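Local coordinates for uncharacterized protein lp_1913 (Lactobacillus plantarum, PDB 3FLH) that is of unknown function but adopts a rhodanese-like fold, the scaffold of sulfurtransferases, and associates as three copies in the crystal assembly, at residues Tyr12-Tyr16 against Lys87-Leu91; Tyr33-Arg39 against Lys72-Asp78; Leu61-Ile65 against Val92-Phe98. All blocks are in the same frame, centred on the assembly; numbering follows the deposited sequence.

Interaction 1 of 3, residues Tyr12-Tyr16 against Lys87-Leu91; sequences YLSLY and KTALL
Lys87 extends its side chain (m, t, t, m) from helix 85-95 until its amine lies beside both the Tyr12 and Tyr16 rings, near their hydroxyl ends, with NZ 3.3 Å from CE1 of Tyr12 and 3.2 Å from OH of Tyr16; CD1 of Leu15 is 3.9 Å from the same NZ. The facing segment leaves helix 3-13 through a type I turn from Leu13 to Tyr16, closed by Tyr16 N to Leu13 O (3.0 Å). Tyr12 (t) and Tyr16 (m) thus come side by side, and Tyr16 OH donates to Tyr12 OH at 3.0 Å. The backbones stay apart, Leu15 CA to Leu90 CA 8.1 Å, and the gap is filled by leucine: CD2 of Leu15 meets CD2 of Leu90 at 3.8 Å. This joins the end region of helix 3-13 to helix 85-95 at a subunit interface. The contact therefore buries an ammonium group among tyrosines and Leu15, with Glu102 touching the lysine and Tyr12 of the second subunit as its cation-pi partner.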
loop_
_atom_site.group_PDB
_atom_site.type_symbol
_atom_site.label_atom_id
_atom_site.label_comp_id
_atom_site.label_asym_id
_atom_site.label_seq_id
_atom_site.Cartn_x
_atom_site.Cartn_y
_atom_site.Cartn_z
ATOM N N TYR B 12 2.804 -6.505 9.535
ATOM C CA TYR B 12 2.145 -5.607 8.582
ATOM C C TYR B 12 0.627 -5.843 8.587
ATOM O O TYR B 12 -0.156 -4.891 8.579
ATOM C CB TYR B 12 2.705 -5.825 7.168
ATOM C CG TYR B 12 2.185 -4.841 6.131
ATOM C CD1 TYR B 12 2.839 -3.631 5.899
ATOM C CD2 TYR B 12 1.034 -5.115 5.398
ATOM C CE1 TYR B 12 2.357 -2.715 4.961
ATOM C CE2 TYR B 12 0.540 -4.205 4.458
ATOM C CZ TYR B 12 1.204 -3.011 4.246
ATOM O OH TYR B 12 0.713 -2.100 3.335
ATOM N N LEU B 13 0.216 -7.109 8.599
ATOM C CA LEU B 13 -1.204 -7.434 8.602
ATOM C C LEU B 13 -1.865 -7.067 9.929
ATOM O O LEU B 13 -3.058 -6.762 9.967
ATOM C CB LEU B 13 -1.420 -8.924 8.291
ATOM C CG LEU B 13 -1.180 -9.327 6.835
ATOM C CD1 LEU B 13 -1.262 -10.835 6.669
ATOM C CD2 LEU B 13 -2.221 -8.631 5.948
ATOM N N SER B 14 -1.094 -7.080 11.014
ATOM C CA SER B 14 -1.643 -6.737 12.332
ATOM C C SER B 14 -2.057 -5.270 12.393
ATOM O O SER B 14 -2.683 -4.834 13.360
ATOM C CB SER B 14 -0.619 -7.007 13.440
ATOM O OG SER B 14 0.421 -6.048 13.418
ATOM N N LEU B 15 -1.694 -4.509 11.366
ATOM C CA LEU B 15 -2.026 -3.089 11.305
ATOM C C LEU B 15 -3.417 -2.876 10.726
ATOM O O LEU B 15 -4.017 -1.818 10.913
ATOM C CB LEU B 15 -1.018 -2.344 10.427
ATOM C CG LEU B 15 0.455 -2.375 10.831
ATOM C CD1 LEU B 15 1.281 -1.753 9.721
ATOM C CD2 LEU B 15 0.655 -1.628 12.152
ATOM N N TYR B 16 -3.930 -3.887 10.029
ATOM C CA TYR B 16 -5.236 -3.780 9.389
ATOM C C TYR B 16 -6.361 -4.583 10.024
ATOM O O TYR B 16 -6.133 -5.518 10.791
ATOM C CB TYR B 16 -5.145 -4.199 7.916
ATOM C CG TYR B 16 -4.266 -3.337 7.043
ATOM C CD1 TYR B 16 -2.880 -3.493 7.040
ATOM C CD2 TYR B 16 -4.824 -2.379 6.195
ATOM C CE1 TYR B 16 -2.070 -2.720 6.207
ATOM C CE2 TYR B 16 -4.026 -1.598 5.358
ATOM C CZ TYR B 16 -2.649 -1.776 5.369
ATOM O OH TYR B 16 -1.851 -1.010 4.544
ATOM N N LYS B 87 -1.703 5.074 7.797
ATOM C CA LYS B 87 -0.623 4.640 8.670
ATOM C C LYS B 87 -0.159 5.762 9.588
ATOM O O LYS B 87 0.181 5.525 10.748
ATOM C CB LYS B 87 0.550 4.105 7.840
ATOM C CG LYS B 87 0.238 2.807 7.090
ATOM C CD LYS B 87 1.438 2.356 6.267
ATOM C CE LYS B 87 1.134 1.132 5.404
ATOM N NZ LYS B 87 0.767 -0.063 6.196
ATOM N N THR B 88 -0.151 6.986 9.077
ATOM C CA THR B 88 0.261 8.119 9.886
ATOM C C THR B 88 -0.728 8.309 11.040
ATOM O O THR B 88 -0.323 8.527 12.181
ATOM C CB THR B 88 0.374 9.388 9.009
ATOM O OG1 THR B 88 1.445 9.197 8.075
ATOM C CG2 THR B 88 0.670 10.616 9.851
ATOM N N ALA B 89 -2.019 8.203 10.749
ATOM C CA ALA B 89 -3.034 8.330 11.794
ATOM C C ALA B 89 -2.864 7.165 12.774
ATOM O O ALA B 89 -2.898 7.357 13.986
ATOM C CB ALA B 89 -4.437 8.292 11.181
ATOM N N LEU B 90 -2.680 5.956 12.238
ATOM C CA LEU B 90 -2.509 4.778 13.076
ATOM C C LEU B 90 -1.342 4.959 14.042
ATOM O O LEU B 90 -1.452 4.617 15.220
ATOM C CB LEU B 90 -2.284 3.521 12.219
ATOM C CG LEU B 90 -2.278 2.169 12.954
ATOM C CD1 LEU B 90 -3.625 1.952 13.660
ATOM C CD2 LEU B 90 -2.025 1.032 11.970
ATOM N N LEU B 91 -0.230 5.500 13.551
ATOM C CA LEU B 91 0.951 5.713 14.387
ATOM C C LEU B 91 0.656 6.656 15.549
ATOM O O LEU B 91 1.133 6.455 16.672
ATOM C CB LEU B 91 2.105 6.274 13.546
ATOM C CG LEU B 91 3.413 6.549 14.295
ATOM C CD1 LEU B 91 3.862 5.298 15.030
ATOM C CD2 LEU B 91 4.486 6.999 13.307
#

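Interaction 2 of 3, residues Tyr33-Arg39 against Lys72-Asp78; sequences YVVLDVR and KTYVVYD
Asp37 and Arg39 form a salt bridge (Arg39 NH2 to Asp37 OD2 and Arg39 NE to Asp37 OD1, both 2.9 Å), and Asp37 OD1 also accepts Arg39 N at 3.1 Å, an Asx turn that ends the strand. Tyr77 OH gives a weak bond to Asp37 OD2 (2.6 Å) and accepts from the backbone N of Ile50; Arg39 has a second acid in Asp48. Between the backbones, Val34 N donates to Thr73 O (2.9 Å), Val75 N to Val34 O (2.9 Å), Leu36 N to Val75 O (2.7 Å), Tyr77 N weakly to Leu36 O (3.2 Å) and Val38 N to Tyr77 O (3.1 Å). These are neighbouring parallel strands of the rhodanese-like sheet, in register Tyr33-Thr73 through Asp37-Tyr77, with axes 4.6 Å apart and crossing at -28°. Asp78 probably sits where active rhodaneses carry the catalytic cysteine; its OD2 bonds to Thr83 OG1. Beta-branched valines suit the extended backbone. On one face Leu36 CD1 meets Tyr74 CD1 (3.8 Å), and Val76 continues toward helix 85-95. On the other, Tyr77, in the p rotamer, lays its ring over Asp37 CA (CH-pi, 4.0 Å to the centroid), while its edge meets Val35 CG1 at CE2 (3.3 Å).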
loop_
_atom_site.group_PDB
_atom_site.type_symbol
_atom_site.label_atom_id
_atom_site.label_comp_id
_atom_site.label_asym_id
_atom_site.label_seq_id
_atom_site.Cartn_x
_atom_site.Cartn_y
_atom_site.Cartn_z
ATOM N N TYR B 33 -16.095 -1.146 17.714
ATOM C CA TYR B 33 -15.258 -0.306 16.861
ATOM C C TYR B 33 -15.863 1.068 16.564
ATOM O O TYR B 33 -17.080 1.219 16.467
ATOM C CB TYR B 33 -14.981 -1.028 15.534
ATOM C CG TYR B 33 -14.358 -2.394 15.694
ATOM C CD1 TYR B 33 -13.085 -2.540 16.246
ATOM C CD2 TYR B 33 -15.047 -3.547 15.316
ATOM C CE1 TYR B 33 -12.510 -3.802 16.423
ATOM C CE2 TYR B 33 -14.481 -4.812 15.487
ATOM C CZ TYR B 33 -13.210 -4.929 16.043
ATOM O OH TYR B 33 -12.644 -6.175 16.217
ATOM N N VAL B 34 -14.991 2.063 16.436
ATOM C CA VAL B 34 -15.389 3.426 16.099
ATOM C C VAL B 34 -14.567 3.748 14.856
ATOM O O VAL B 34 -13.338 3.686 14.883
ATOM C CB VAL B 34 -15.043 4.435 17.224
ATOM C CG1 VAL B 34 -15.370 5.863 16.769
ATOM C CG2 VAL B 34 -15.828 4.093 18.486
ATOM N N VAL B 35 -15.256 4.066 13.769
ATOM C CA VAL B 35 -14.620 4.370 12.493
ATOM C C VAL B 35 -14.306 5.867 12.385
ATOM O O VAL B 35 -15.169 6.710 12.654
ATOM C CB VAL B 35 -15.554 3.956 11.311
ATOM C CG1 VAL B 35 -14.894 4.255 9.973
ATOM C CG2 VAL B 35 -15.890 2.472 11.406
ATOM N N LEU B 36 -13.070 6.179 12.001
ATOM C CA LEU B 36 -12.611 7.559 11.837
ATOM C C LEU B 36 -12.247 7.825 10.391
ATOM O O LEU B 36 -11.374 7.155 9.829
ATOM C CB LEU B 36 -11.369 7.836 12.690
ATOM C CG LEU B 36 -11.440 7.509 14.180
ATOM C CD1 LEU B 36 -10.108 7.871 14.841
ATOM C CD2 LEU B 36 -12.592 8.285 14.824
ATOM N N ASP B 37 -12.918 8.803 9.791
ATOM C CA ASP B 37 -12.664 9.186 8.403
ATOM C C ASP B 37 -11.546 10.223 8.484
ATOM O O ASP B 37 -11.790 11.364 8.864
ATOM C CB ASP B 37 -13.926 9.822 7.800
ATOM C CG ASP B 37 -13.819 10.047 6.313
ATOM O OD1 ASP B 37 -12.757 10.518 5.843
ATOM O OD2 ASP B 37 -14.808 9.755 5.592
ATOM N N VAL B 38 -10.324 9.834 8.138
ATOM C CA VAL B 38 -9.201 10.765 8.226
ATOM C C VAL B 38 -8.867 11.505 6.935
ATOM O O VAL B 38 -7.781 12.070 6.809
ATOM C CB VAL B 38 -7.927 10.055 8.731
ATOM C CG1 VAL B 38 -8.209 9.382 10.072
ATOM C CG2 VAL B 38 -7.459 9.029 7.715
ATOM N N ARG B 39 -9.793 11.505 5.978
ATOM C CA ARG B 39 -9.575 12.204 4.709
ATOM C C ARG B 39 -9.494 13.712 4.970
ATOM O O ARG B 39 -9.926 14.187 6.019
ATOM C CB ARG B 39 -10.729 11.932 3.731
ATOM C CG ARG B 39 -10.837 10.504 3.195
ATOM C CD ARG B 39 -12.061 10.361 2.279
ATOM N NE ARG B 39 -13.311 10.597 3.003
ATOM C CZ ARG B 39 -14.479 10.885 2.429
ATOM N NH1 ARG B 39 -14.574 10.979 1.109
ATOM N NH2 ARG B 39 -15.556 11.088 3.182
ATOM N N LYS B 72 -12.559 2.194 23.443
ATOM C CA LYS B 72 -12.974 1.811 22.098
ATOM C C LYS B 72 -11.793 1.503 21.175
ATOM O O LYS B 72 -10.675 1.963 21.402
ATOM C CB LYS B 72 -13.807 2.935 21.477
ATOM C CG LYS B 72 -15.101 3.249 22.207
ATOM C CD LYS B 72 -16.130 2.145 22.011
ATOM C CE LYS B 72 -17.467 2.512 22.653
ATOM N NZ LYS B 72 -18.509 1.496 22.364
ATOM N N THR B 73 -12.047 0.715 20.136
ATOM C CA THR B 73 -11.007 0.403 19.169
ATOM C C THR B 73 -11.325 1.233 17.935
ATOM O O THR B 73 -12.445 1.205 17.422
ATOM C CB THR B 73 -10.980 -1.098 18.816
ATOM O OG1 THR B 73 -10.579 -1.844 19.970
ATOM C CG2 THR B 73 -9.987 -1.372 17.688
ATOM N N TYR B 74 -10.339 1.989 17.465
ATOM C CA TYR B 74 -10.540 2.851 16.310
ATOM C C TYR B 74 -10.056 2.276 14.993
ATOM O O TYR B 74 -9.032 1.603 14.936
ATOM C CB TYR B 74 -9.879 4.195 16.598
ATOM C CG TYR B 74 -10.565 4.889 17.748
ATOM C CD1 TYR B 74 -11.710 5.660 17.536
ATOM C CD2 TYR B 74 -10.141 4.684 19.061
ATOM C CE1 TYR B 74 -12.418 6.203 18.605
ATOM C CE2 TYR B 74 -10.845 5.221 20.135
ATOM C CZ TYR B 74 -11.981 5.976 19.897
ATOM O OH TYR B 74 -12.682 6.502 20.948
ATOM N N VAL B 75 -10.822 2.539 13.939
ATOM C CA VAL B 75 -10.494 2.082 12.591
ATOM C C VAL B 75 -10.414 3.335 11.720
ATOM O O VAL B 75 -11.391 4.067 11.581
ATOM C CB VAL B 75 -11.590 1.128 12.035
ATOM C CG1 VAL B 75 -11.222 0.651 10.637
ATOM C CG2 VAL B 75 -11.758 -0.072 12.971
ATOM N N VAL B 76 -9.248 3.585 11.138
ATOM C CA VAL B 76 -9.070 4.764 10.303
ATOM C C VAL B 76 -9.081 4.403 8.819
ATOM O O VAL B 76 -8.821 3.260 8.456
ATOM C CB VAL B 76 -7.724 5.472 10.622
ATOM C CG1 VAL B 76 -7.680 5.895 12.080
ATOM C CG2 VAL B 76 -6.565 4.538 10.314
ATOM N N TYR B 77 -9.392 5.378 7.967
ATOM C CA TYR B 77 -9.388 5.154 6.525
ATOM C C TYR B 77 -9.292 6.452 5.732
ATOM O O TYR B 77 -9.801 7.495 6.148
ATOM C CB TYR B 77 -10.642 4.378 6.089
ATOM C CG TYR B 77 -11.927 5.186 6.098
ATOM C CD1 TYR B 77 -12.240 6.056 5.043
ATOM C CD2 TYR B 77 -12.838 5.066 7.149
ATOM C CE1 TYR B 77 -13.430 6.779 5.041
ATOM C CE2 TYR B 77 -14.031 5.783 7.155
ATOM C CZ TYR B 77 -14.320 6.629 6.104
ATOM O OH TYR B 77 -15.512 7.302 6.095
ATOM N N ASP B 78 -8.618 6.381 4.590
ATOM C CA ASP B 78 -8.481 7.528 3.709
ATOM C C ASP B 78 -9.298 7.121 2.491
ATOM O O ASP B 78 -9.919 6.050 2.491
ATOM C CB ASP B 78 -7.005 7.758 3.337
ATOM C CG ASP B 78 -6.770 9.088 2.609
ATOM O OD1 ASP B 78 -7.697 9.928 2.537
ATOM O OD2 ASP B 78 -5.644 9.304 2.114
#

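Interaction 3 of 3, residues Leu61-Ile65 against Val92-Phe98; sequences LATRI and VLLSAGF
This is apolar packing between helix 58-64 and the C-terminal end of helix 85-95, with the turn that leads from the latter into strand 99-103; it lies toward the periphery of the rhodanese-like domain, about 13 Å from the chain centre to the centre of the contact. The closest alpha carbons are those of Ala62 and Val92, 6.6 Å apart, and of Ile65 and Leu93, 7.8 Å apart. Ile65 contributes most to the contact. With chi1 and chi2 both t it reaches straight across, so that its CD1 sits 3.5 Å from Leu93 CD2, 4.0 Å from Val92 CG1 and 4.1 Å from Ala96 CB, while its CG1 is 4.0 Å from CE2 of Phe98. Leu61 (t, p) reaches in from one turn earlier, placing CD2 3.9 Å from Val92 CB and 4.3 Å from Leu93 CG. Ala62 is small enough to let the helices approach: its CB is 4.2 Å from Val92 CG1. Leu93 (m, t) turns inward and also touches Leu68. Helix 85-95 ends in a Schellman motif, with Phe98 N bonded to Leu93 O (2.9 Å) and Gly97 N to Leu94 O (3.1 Å). Gly97 takes phi 89°, where a CB would jam against the preceding carbonyl oxygen, and so the chain can reverse and bring Phe98 (m) back toward Ile65. With branched aliphatic side chains, two alanine methyls and one ring making up the contact, the two segments are held by the hydrophobic effect and close fit, without directional polar bonds between them.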
loop_
_atom_site.group_PDB
_atom_site.type_symbol
_atom_site.label_atom_id
_atom_site.label_comp_id
_atom_site.label_asym_id
_atom_site.label_seq_id
_atom_site.Cartn_x
_atom_site.Cartn_y
_atom_site.Cartn_z
ATOM N N LEU B 61 -6.023 15.060 13.688
ATOM C CA LEU B 61 -6.094 13.919 14.592
ATOM C C LEU B 61 -5.374 14.121 15.926
ATOM O O LEU B 61 -6.000 14.068 16.986
ATOM C CB LEU B 61 -5.546 12.670 13.900
ATOM C CG LEU B 61 -5.517 11.415 14.768
ATOM C CD1 LEU B 61 -6.933 11.032 15.184
ATOM C CD2 LEU B 61 -4.858 10.289 14.002
ATOM N N ALA B 62 -4.062 14.339 15.879
ATOM C CA ALA B 62 -3.279 14.536 17.101
ATOM C C ALA B 62 -3.902 15.582 18.024
ATOM O O ALA B 62 -3.825 15.472 19.253
ATOM C CB ALA B 62 -1.842 14.939 16.752
ATOM N N THR B 63 -4.527 16.590 17.427
ATOM C CA THR B 63 -5.164 17.666 18.185
ATOM C C THR B 63 -6.502 17.275 18.818
ATOM O O THR B 63 -6.797 17.666 19.949
ATOM C CB THR B 63 -5.409 18.905 17.286
ATOM O OG1 THR B 63 -4.152 19.423 16.826
ATOM C CG2 THR B 63 -6.145 19.995 18.068
ATOM N N ARG B 64 -7.301 16.500 18.088
ATOM C CA ARG B 64 -8.629 16.091 18.555
ATOM C C ARG B 64 -8.691 14.684 19.141
ATOM O O ARG B 64 -9.775 14.153 19.397
ATOM C CB ARG B 64 -9.624 16.194 17.401
ATOM C CG ARG B 64 -9.816 17.607 16.863
ATOM C CD ARG B 64 -10.724 17.608 15.645
ATOM N NE ARG B 64 -11.942 16.845 15.899
ATOM C CZ ARG B 64 -12.759 16.389 14.955
ATOM N NH1 ARG B 64 -12.504 16.614 13.675
ATOM N NH2 ARG B 64 -13.827 15.690 15.300
ATOM N N ILE B 65 -7.528 14.091 19.372
ATOM C CA ILE B 65 -7.473 12.740 19.900
ATOM C C ILE B 65 -7.898 12.678 21.368
ATOM O O ILE B 65 -8.092 11.595 21.926
ATOM C CB ILE B 65 -6.050 12.154 19.715
ATOM C CG1 ILE B 65 -6.114 10.629 19.709
ATOM C CG2 ILE B 65 -5.126 12.659 20.811
ATOM C CD1 ILE B 65 -4.822 9.986 19.285
ATOM N N VAL B 92 -0.133 7.687 15.275
ATOM C CA VAL B 92 -0.509 8.654 16.298
ATOM C C VAL B 92 -1.345 7.969 17.381
ATOM O O VAL B 92 -1.083 8.132 18.577
ATOM C CB VAL B 92 -1.316 9.823 15.676
ATOM C CG1 VAL B 92 -1.813 10.766 16.762
ATOM C CG2 VAL B 92 -0.440 10.579 14.686
ATOM N N LEU B 93 -2.336 7.190 16.956
ATOM C CA LEU B 93 -3.219 6.487 17.885
ATOM C C LEU B 93 -2.469 5.452 18.729
ATOM O O LEU B 93 -2.587 5.433 19.957
ATOM C CB LEU B 93 -4.364 5.813 17.112
ATOM C CG LEU B 93 -5.383 6.740 16.446
ATOM C CD1 LEU B 93 -6.203 5.979 15.412
ATOM C CD2 LEU B 93 -6.294 7.341 17.523
ATOM N N LEU B 94 -1.700 4.592 18.068
ATOM C CA LEU B 94 -0.939 3.566 18.776
ATOM C C LEU B 94 0.112 4.192 19.705
ATOM O O LEU B 94 0.350 3.686 20.800
ATOM C CB LEU B 94 -0.269 2.606 17.779
ATOM C CG LEU B 94 -1.151 1.827 16.776
ATOM C CD1 LEU B 94 -0.250 0.914 15.932
ATOM C CD2 LEU B 94 -2.200 0.993 17.505
ATOM N N SER B 95 0.735 5.293 19.286
ATOM C CA SER B 95 1.739 5.948 20.136
ATOM C C SER B 95 1.094 6.556 21.379
ATOM O O SER B 95 1.740 6.693 22.418
ATOM C CB SER B 95 2.475 7.054 19.371
ATOM O OG SER B 95 3.276 6.519 18.332
ATOM N N ALA B 96 -0.179 6.918 21.265
ATOM C CA ALA B 96 -0.916 7.520 22.371
ATOM C C ALA B 96 -1.499 6.480 23.325
ATOM O O ALA B 96 -2.162 6.831 24.299
ATOM C CB ALA B 96 -2.034 8.407 21.825
ATOM N N GLY B 97 -1.256 5.205 23.044
ATOM C CA GLY B 97 -1.772 4.155 23.902
ATOM C C GLY B 97 -3.162 3.670 23.522
ATOM O O GLY B 97 -3.852 3.045 24.329
ATOM N N PHE B 98 -3.582 3.958 22.295
ATOM C CA PHE B 98 -4.895 3.527 21.824
ATOM C C PHE B 98 -4.795 2.250 21.005
ATOM O O PHE B 98 -3.736 1.914 20.473
ATOM C CB PHE B 98 -5.542 4.611 20.952
ATOM C CG PHE B 98 -6.152 5.732 21.735
ATOM C CD1 PHE B 98 -7.407 5.586 22.313
ATOM C CD2 PHE B 98 -5.467 6.932 21.909
ATOM C CE1 PHE B 98 -7.969 6.614 23.064
ATOM C CE2 PHE B 98 -6.018 7.969 22.659
ATOM C CZ PHE B 98 -7.274 7.811 23.236
#

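The three contacts lie close together, with centres 11 Å apart between interactions 1 and 2 and 12 Å for the other two pairs. Along the chain the segments come as 12-16, 33-39, 61-65, 72-78, 87-91 and 92-98, so interaction 3 interleaves with both others, while both segments of interaction 2 fall between those of interaction 1. Interactions 1 and 3 use successive parts of helix 85-95, which directly follows strand 73-77 of interaction 2. Ala89 and Leu93 of that helix pack on Val76, tying sheet and helix into one core, and Leu61 touches Ala89. The helix thus packs on the sheet through these two residues, while its outer side meets the second subunit.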